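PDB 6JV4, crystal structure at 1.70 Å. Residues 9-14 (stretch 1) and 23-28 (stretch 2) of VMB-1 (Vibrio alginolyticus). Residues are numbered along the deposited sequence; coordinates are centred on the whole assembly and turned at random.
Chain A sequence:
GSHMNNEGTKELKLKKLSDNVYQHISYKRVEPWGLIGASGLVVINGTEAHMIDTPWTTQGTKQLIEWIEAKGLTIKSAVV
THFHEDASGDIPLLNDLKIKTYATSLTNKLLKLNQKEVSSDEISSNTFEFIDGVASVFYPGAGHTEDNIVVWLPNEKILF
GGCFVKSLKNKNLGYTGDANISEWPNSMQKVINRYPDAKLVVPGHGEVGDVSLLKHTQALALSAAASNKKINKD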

ATOM      1  N   THR A   9       0.180  -2.718  20.129  1.00 18.14           N
ATOM      2  CA  THR A   9      -1.114  -3.124  20.725  1.00 16.85           C
ATOM      3  C   THR A   9      -1.486  -4.512  20.200  1.00 16.01           C
ATOM      4  O   THR A   9      -0.723  -5.089  19.476  1.00 16.80           O
ATOM      5  CB  THR A   9      -2.207  -2.113  20.432  1.00 17.61           C
ATOM      6  OG1 THR A   9      -2.543  -2.300  19.069  1.00 14.58           O
ATOM      7  CG2 THR A   9      -1.818  -0.668  20.702  1.00 18.09           C
ATOM      8  N   LYS A  10      -2.664  -5.010  20.527  1.00 15.64           N
ATOM      9  CA  LYS A  10      -3.136  -6.290  19.954  1.00 16.71           C
ATOM     10  C   LYS A  10      -3.552  -6.070  18.508  1.00 14.40           C
ATOM     11  O   LYS A  10      -3.661  -7.074  17.786  1.00 15.09           O
ATOM     12  CB  LYS A  10      -4.366  -6.834  20.688  1.00 18.41           C
ATOM     13  CG  LYS A  10      -4.108  -7.195  22.147  1.00 21.61           C
ATOM     14  CD  LYS A  10      -2.944  -8.121  22.301  1.00 24.88           C
ATOM     15  CE  LYS A  10      -2.922  -8.811  23.649  1.00 30.47           C
ATOM     16  NZ  LYS A  10      -1.516  -9.072  24.021  1.00 34.60           N
ATOM     17  N   GLU A  11      -3.700  -4.818  18.076  1.00 14.43           N
ATOM     18  CA  GLU A  11      -4.215  -4.533  16.708  1.00 14.25           C
ATOM     19  C   GLU A  11      -3.119  -3.913  15.834  1.00 15.19           C
ATOM     20  O   GLU A  11      -3.300  -3.958  14.614  1.00 14.26           O
ATOM     21  CB  GLU A  11      -5.408  -3.582  16.724  1.00 14.14           C
ATOM     22  CG  GLU A  11      -6.637  -4.129  17.447  1.00 15.17           C
ATOM     23  CD  GLU A  11      -6.537  -4.170  18.967  1.00 16.73           C
ATOM     24  OE1 GLU A  11      -5.914  -3.290  19.545  1.00 16.41           O
ATOM     25  OE2 GLU A  11      -7.127  -5.133  19.577  1.00 17.77           O
ATOM     26  N   LEU A  12      -2.084  -3.309  16.406  1.00 13.89           N
ATOM     27  CA  LEU A  12      -1.142  -2.480  15.597  1.00 14.98           C
ATOM     28  C   LEU A  12       0.276  -2.646  16.112  1.00 14.08           C
ATOM     29  O   LEU A  12       0.485  -2.555  17.336  1.00 14.47           O
ATOM     30  CB  LEU A  12      -1.572  -1.016  15.702  1.00 16.09           C
ATOM     31  CG  LEU A  12      -0.670   0.002  14.987  1.00 18.30           C
ATOM     32  CD1 LEU A  12      -0.774  -0.182  13.503  1.00 16.60           C
ATOM     33  CD2 LEU A  12      -1.088   1.413  15.335  1.00 17.83           C
ATOM     34  N   LYS A  13       1.240  -2.780  15.211  1.00 12.02           N
ATOM     35  CA  LYS A  13       2.673  -2.640  15.511  1.00 12.26           C
ATOM     36  C   LYS A  13       3.277  -1.603  14.562  1.00 14.22           C
ATOM     37  O   LYS A  13       2.731  -1.361  13.453  1.00 12.42           O
ATOM     38  CB  LYS A  13       3.417  -3.957  15.334  1.00 14.33           C
ATOM     39  CG  LYS A  13       3.205  -4.954  16.460  1.00 16.93           C
ATOM     40  CD  LYS A  13       4.048  -6.192  16.257  1.00 17.28           C
ATOM     41  CE  LYS A  13       3.838  -7.213  17.337  1.00 18.28           C
ATOM     42  NZ  LYS A  13       4.875  -8.256  17.223  1.00 19.56           N
ATOM     43  N   LEU A  14       4.386  -1.008  14.972  1.00 14.94           N
ATOM     44  CA  LEU A  14       5.124  -0.021  14.152  1.00 15.72           C
ATOM     45  C   LEU A  14       6.579  -0.429  14.111  1.00 16.95           C
ATOM     46  O   LEU A  14       7.113  -0.884  15.148  1.00 17.34           O
ATOM     47  CB  LEU A  14       4.976   1.374  14.752  1.00 18.05           C
ATOM     48  CG  LEU A  14       3.659   2.064  14.455  1.00 22.61           C
ATOM     49  CD1 LEU A  14       3.391   3.140  15.485  1.00 27.10           C
ATOM     50  CD2 LEU A  14       3.664   2.637  13.045  1.00 22.91           C
TER
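Stretch 2 (23-28) QHISYK

Stretch 2 is held to stretch 1 by a pair of backbone hydrogen bonds between Lys13 and Ile25. Ile25 N donates to Lys13 O at 2.8 Å, and Lys13 N donates to Ile25 O at 3.0 Å. The second bond is nearly straight, at 168°. All of stretch 2 is extended strand, and it runs antiparallel to stretch 1, with end-to-end directions 157° apart. Lys13 and Leu14 are the strand residues of stretch 1; the residues before them form a loop. Leu14 faces His24 as the non-hydrogen-bonded pair, with their CA atoms 4.7 Å apart. Here the contacts are CA-H...O: Leu14 CA lies 3.3 Å from Gln23 O, and His24 CA lies 3.5 Å from Lys13 O.

Toward the loop, water takes over from direct pairing. Water 2 donates to Glu11 O and accepts from Tyr27 N, both at 3.0 Å. Water 1 links Lys10 O, at 2.8 Å, to Tyr27 OH, at 2.7 Å.

Packing follows the alternation of the strands. Leu14 CD2 reaches His24 CB at 3.9 Å, and Leu12 CD1 approaches the same His24 CB at 4.0 Å. On the other face, Lys13 CB and Ile25 CB are 4.2 Å apart, while the end of the lysine leads away. The contact buries 332 Å² in total.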

ATOM      1  N   GLN A  23       6.873   1.672   9.242  1.00 10.05           N
ATOM      2  CA  GLN A  23       6.008   0.613   8.747  1.00  9.21           C
ATOM      3  C   GLN A  23       4.910   0.381   9.777  1.00  9.65           C
ATOM      4  O   GLN A  23       5.228  -0.034  10.902  1.00 10.71           O
ATOM      5  CB  GLN A  23       6.856  -0.624   8.511  1.00  9.39           C
ATOM      6  CG  GLN A  23       6.109  -1.843   7.970  1.00  9.40           C
ATOM      7  CD  GLN A  23       7.049  -3.029   7.902  1.00 10.34           C
ATOM      8  OE1 GLN A  23       8.190  -2.970   8.344  1.00 11.23           O
ATOM      9  NE2 GLN A  23       6.618  -4.139   7.340  1.00 10.30           N
ATOM     10  N   HIS A  24       3.649   0.508   9.407  1.00  9.24           N
ATOM     11  CA  HIS A  24       2.525   0.088  10.278  1.00  8.88           C
ATOM     12  C   HIS A  24       2.066  -1.317   9.898  1.00  9.19           C
ATOM     13  O   HIS A  24       2.083  -1.661   8.722  1.00  8.56           O
ATOM     14  CB  HIS A  24       1.353   1.053  10.287  1.00  9.58           C
ATOM     15  CG  HIS A  24       0.580   1.261   9.027  1.00  9.07           C
ATOM     16  ND1 HIS A  24      -0.391   0.348   8.562  1.00  8.77           N
ATOM     17  CD2 HIS A  24       0.493   2.366   8.244  1.00  9.33           C
ATOM     18  CE1 HIS A  24      -0.964   0.885   7.478  1.00  9.08           C
ATOM     19  NE2 HIS A  24      -0.464   2.127   7.295  1.00  8.88           N
ATOM     20  N   ILE A  25       1.798  -2.152  10.909  1.00  9.47           N
ATOM     21  CA  ILE A  25       1.632  -3.598  10.689  1.00 10.15           C
ATOM     22  C   ILE A  25       0.360  -4.049  11.411  1.00  9.87           C
ATOM     23  O   ILE A  25       0.127  -3.637  12.565  1.00 10.46           O
ATOM     24  CB  ILE A  25       2.850  -4.398  11.154  1.00 10.55           C
ATOM     25  CG1 ILE A  25       4.141  -3.815  10.569  1.00 11.25           C
ATOM     26  CG2 ILE A  25       2.671  -5.863  10.786  1.00 10.60           C
ATOM     27  CD1 ILE A  25       5.382  -4.451  11.083  1.00 13.23           C
ATOM     28  N   SER A  26      -0.449  -4.833  10.724  1.00 10.51           N
ATOM     29  CA  SER A  26      -1.668  -5.419  11.314  1.00 10.59           C
ATOM     30  C   SER A  26      -1.820  -6.815  10.746  1.00 10.34           C
ATOM     31  O   SER A  26      -0.935  -7.257  10.015  1.00 10.40           O
ATOM     32  CB  SER A  26      -2.859  -4.525  11.163  1.00 13.84           C
ATOM     33  OG  SER A  26      -2.960  -3.940   9.897  1.00 13.94           O
ATOM     34  N   TYR A  27      -2.856  -7.562  11.132  1.00 10.29           N
ATOM     35  CA  TYR A  27      -3.046  -8.907  10.581  1.00 11.47           C
ATOM     36  C   TYR A  27      -4.520  -9.264  10.627  1.00 11.12           C
ATOM     37  O   TYR A  27      -5.281  -8.632  11.382  1.00 12.05           O
ATOM     38  CB  TYR A  27      -2.172  -9.915  11.306  1.00 12.42           C
ATOM     39  CG  TYR A  27      -2.624 -10.229  12.696  1.00 14.28           C
ATOM     40  CD1 TYR A  27      -3.611 -11.181  12.933  1.00 14.70           C
ATOM     41  CD2 TYR A  27      -2.082  -9.562  13.790  1.00 17.43           C
ATOM     42  CE1 TYR A  27      -4.025 -11.477  14.226  1.00 17.47           C
ATOM     43  CE2 TYR A  27      -2.503  -9.834  15.079  1.00 18.35           C
ATOM     44  CZ  TYR A  27      -3.471 -10.808  15.302  1.00 19.47           C
ATOM     45  OH  TYR A  27      -3.898 -11.110  16.571  1.00 21.21           O
ATOM     46  N   LYS A  28      -4.899 -10.231   9.807  1.00 12.64           N
ATOM     47  CA  LYS A  28      -6.280 -10.771   9.811  1.00 13.08           C
ATOM     48  C   LYS A  28      -6.215 -12.178   9.267  1.00 14.31           C
ATOM     49  O   LYS A  28      -5.318 -12.455   8.497  1.00 13.27           O
ATOM     50  CB  LYS A  28      -7.249  -9.964   8.942  1.00 16.95           C
ATOM     51  CG  LYS A  28      -7.861  -8.734   9.592  1.00 23.54           C
ATOM     52  CD  LYS A  28      -9.134  -8.136   8.959  1.00 25.08           C
ATOM     53  CE  LYS A  28      -9.607  -6.986   9.843  1.00 28.26           C
ATOM     54  NZ  LYS A  28     -10.473  -5.988   9.169  1.00 26.97           N
TER
HETATM   55  O   HOH W   1      -2.851  -9.662  18.537  1.00 18.16           O
HETATM   56  O   HOH W   2      -4.528  -6.316  13.255  1.00 19.78           O